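Local coordinates for cell wall surface anchor family protein (Streptococcus agalactiae serogroup V, PDB 3TW0) that probably mediates host adhesion as the tip pilin of group B streptococcal pili, through a magnesium-binding von Willebrand factor A domain, at residues Gly228-Lys232 with Asp330-Thr334. The protein carries 2 engineered substitutions. Residues are numbered along the deposited sequence; the frame is centred on the assembly and turned at random.
Sequences GESFK and DPGAT
Phe231 and Pro331 share the one hydrogen bond between 228-232 and 330-334: Phe231 N donates to Pro331 O over 2.9 Å, nearly straight at the hydrogen (163°), with the donor tilted from the carbonyl plane. A second polar link stays within 228-232, where Ser230 OG accepts from Lys232 N at 2.9 Å. This is an ST turn, with chi1 -180° setting the hydroxyl beside the carbonyl carbon, where it can meet the N-H two residues on.

The apolar contact is made by the methyl of Ala333, which sits over one face of the Phe231 ring, CB 4.0 Å from the ring centroid, a CH-pi contact; Val175, Pro176 and Thr300 also touch this side chain. Two further van der Waals contacts set carbon against a carbonyl oxygen. Pro331, which follows a cis peptide bond, brings its CG to 3.4 Å from Glu229 O. The Lys232 chain, bent at chi3 and chi4, lies alongside Gly332, with CE 3.3 Å from Gly332 O.

The contact illustrates how irregular loops gather at the metal end of a vWA domain. Residues 330-334 run from strand 319-324 to helix 335-344, which Thr334 N-caps, while Pro331 has its side chain about 5 Å from the magnesium ion coordinated by Ser20, Ser22 and Thr143. One backbone bond, together with a methyl-on-ring contact, thus ties the loop between helix 220-223 and strand 249-251 to the rim of the metal site.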
ATOM      1  N   GLY A 228      -4.209  -4.113   4.856  1.00 19.18           N
ATOM      2  CA  GLY A 228      -3.475  -5.283   4.372  1.00 19.13           C
ATOM      3  C   GLY A 228      -4.269  -6.581   4.155  1.00 19.83           C
ATOM      4  O   GLY A 228      -3.728  -7.572   3.720  1.00 20.58           O
ATOM      5  N   GLU A 229      -5.558  -6.574   4.448  1.00 20.45           N
ATOM      6  CA  GLU A 229      -6.380  -7.776   4.378  1.00 20.36           C
ATOM      7  C   GLU A 229      -6.559  -8.188   2.897  1.00 19.19           C
ATOM      8  O   GLU A 229      -6.477  -9.367   2.558  1.00 16.68           O
ATOM      9  CB  GLU A 229      -7.724  -7.453   5.074  1.00 21.57           C
ATOM     10  CG  GLU A 229      -8.831  -8.519   5.054  1.00 27.51           C
ATOM     11  CD  GLU A 229      -8.638  -9.612   6.099  1.00 35.86           C
ATOM     12  OE1 GLU A 229      -8.532  -9.269   7.308  1.00 39.33           O
ATOM     13  OE2 GLU A 229      -8.595 -10.806   5.709  1.00 37.61           O
ATOM     14  N   SER A 230      -6.726  -7.200   2.006  1.00 17.58           N
ATOM     15  CA  SER A 230      -7.122  -7.495   0.624  1.00 18.09           C
ATOM     16  C   SER A 230      -6.898  -6.343  -0.370  1.00 17.47           C
ATOM     17  O   SER A 230      -6.946  -5.185  -0.023  1.00 16.25           O
ATOM     18  CB  SER A 230      -8.601  -7.967   0.570  1.00 17.13           C
ATOM     19  OG  SER A 230      -9.005  -8.267  -0.767  1.00 18.79           O
ATOM     20  N   PHE A 231      -6.628  -6.712  -1.615  1.00 18.05           N
ATOM     21  CA  PHE A 231      -6.672  -5.795  -2.732  1.00 18.45           C
ATOM     22  C   PHE A 231      -8.076  -5.171  -2.837  1.00 18.64           C
ATOM     23  O   PHE A 231      -8.218  -4.019  -3.237  1.00 18.23           O
ATOM     24  CB  PHE A 231      -6.347  -6.593  -3.995  1.00 18.09           C
ATOM     25  CG  PHE A 231      -6.414  -5.795  -5.256  1.00 19.20           C
ATOM     26  CD1 PHE A 231      -5.393  -4.909  -5.588  1.00 18.65           C
ATOM     27  CD2 PHE A 231      -7.475  -5.972  -6.148  1.00 19.61           C
ATOM     28  CE1 PHE A 231      -5.445  -4.191  -6.796  1.00 20.48           C
ATOM     29  CE2 PHE A 231      -7.527  -5.263  -7.347  1.00 19.06           C
ATOM     30  CZ  PHE A 231      -6.518  -4.360  -7.661  1.00 19.31           C
ATOM     31  N   LYS A 232      -9.105  -5.930  -2.460  1.00 18.12           N
ATOM     32  CA  LYS A 232     -10.486  -5.470  -2.591  1.00 19.09           C
ATOM     33  C   LYS A 232     -10.990  -4.734  -1.365  1.00 18.79           C
ATOM     34  O   LYS A 232     -10.562  -5.015  -0.260  1.00 18.61           O
ATOM     35  CB  LYS A 232     -11.429  -6.656  -2.882  1.00 19.59           C
ATOM     36  CG  LYS A 232     -11.321  -7.210  -4.321  1.00 23.17           C
ATOM     37  CD  LYS A 232     -12.371  -8.322  -4.599  1.00 29.85           C
ATOM     38  CE  LYS A 232     -11.865  -9.744  -4.270  1.00 32.58           C
ATOM     39  NZ  LYS A 232     -11.636 -10.001  -2.789  1.00 34.97           N
ATOM     40  N   ASP A 330      -1.841 -12.260  -4.562  1.00 26.73           N
ATOM     41  CA  ASP A 330      -2.035 -12.403  -3.106  1.00 26.76           C
ATOM     42  C   ASP A 330      -1.874 -11.053  -2.364  1.00 25.18           C
ATOM     43  O   ASP A 330      -0.872 -10.370  -2.562  1.00 24.58           O
ATOM     44  CB  ASP A 330      -1.085 -13.477  -2.540  1.00 27.57           C
ATOM     45  CG  ASP A 330      -1.319 -13.797  -1.035  1.00 32.37           C
ATOM     46  OD1 ASP A 330      -2.478 -13.808  -0.545  1.00 37.35           O
ATOM     47  OD2 ASP A 330      -0.318 -14.079  -0.328  1.00 40.04           O
ATOM     48  N   PRO A 331      -2.876 -10.658  -1.543  1.00 24.15           N
ATOM     49  CA  PRO A 331      -4.234 -11.251  -1.363  1.00 23.39           C
ATOM     50  C   PRO A 331      -5.371 -10.540  -2.139  1.00 22.74           C
ATOM     51  O   PRO A 331      -5.390  -9.305  -2.219  1.00 21.85           O
ATOM     52  CB  PRO A 331      -4.479 -11.046   0.130  1.00 23.63           C
ATOM     53  CG  PRO A 331      -3.840  -9.666   0.379  1.00 22.38           C
ATOM     54  CD  PRO A 331      -2.624  -9.601  -0.541  1.00 23.68           C
ATOM     55  N   GLY A 332      -6.306 -11.327  -2.697  1.00 22.66           N
ATOM     56  CA  GLY A 332      -7.606 -10.826  -3.188  1.00 21.27           C
ATOM     57  C   GLY A 332      -7.658 -10.290  -4.604  1.00 21.22           C
ATOM     58  O   GLY A 332      -8.714  -9.858  -5.075  1.00 21.09           O
ATOM     59  N   ALA A 333      -6.529 -10.330  -5.301  1.00 20.87           N
ATOM     60  CA  ALA A 333      -6.504  -9.975  -6.702  1.00 20.66           C
ATOM     61  C   ALA A 333      -6.201 -11.223  -7.521  1.00 21.11           C
ATOM     62  O   ALA A 333      -5.735 -12.227  -7.010  1.00 20.99           O
ATOM     63  CB  ALA A 333      -5.476  -8.874  -6.963  1.00 19.85           C
ATOM     64  N   THR A 334      -6.499 -11.168  -8.800  1.00 22.24           N
ATOM     65  CA  THR A 334      -6.069 -12.224  -9.702  1.00 23.31           C
ATOM     66  C   THR A 334      -4.680 -11.855 -10.218  1.00 23.39           C
ATOM     67  O   THR A 334      -4.263 -10.696 -10.083  1.00 22.93           O
ATOM     68  CB  THR A 334      -6.979 -12.284 -10.912  1.00 22.62           C
ATOM     69  OG1 THR A 334      -6.921 -11.016 -11.560  1.00 22.80           O
ATOM     70  CG2 THR A 334      -8.421 -12.587 -10.479  1.00 24.96           C
TER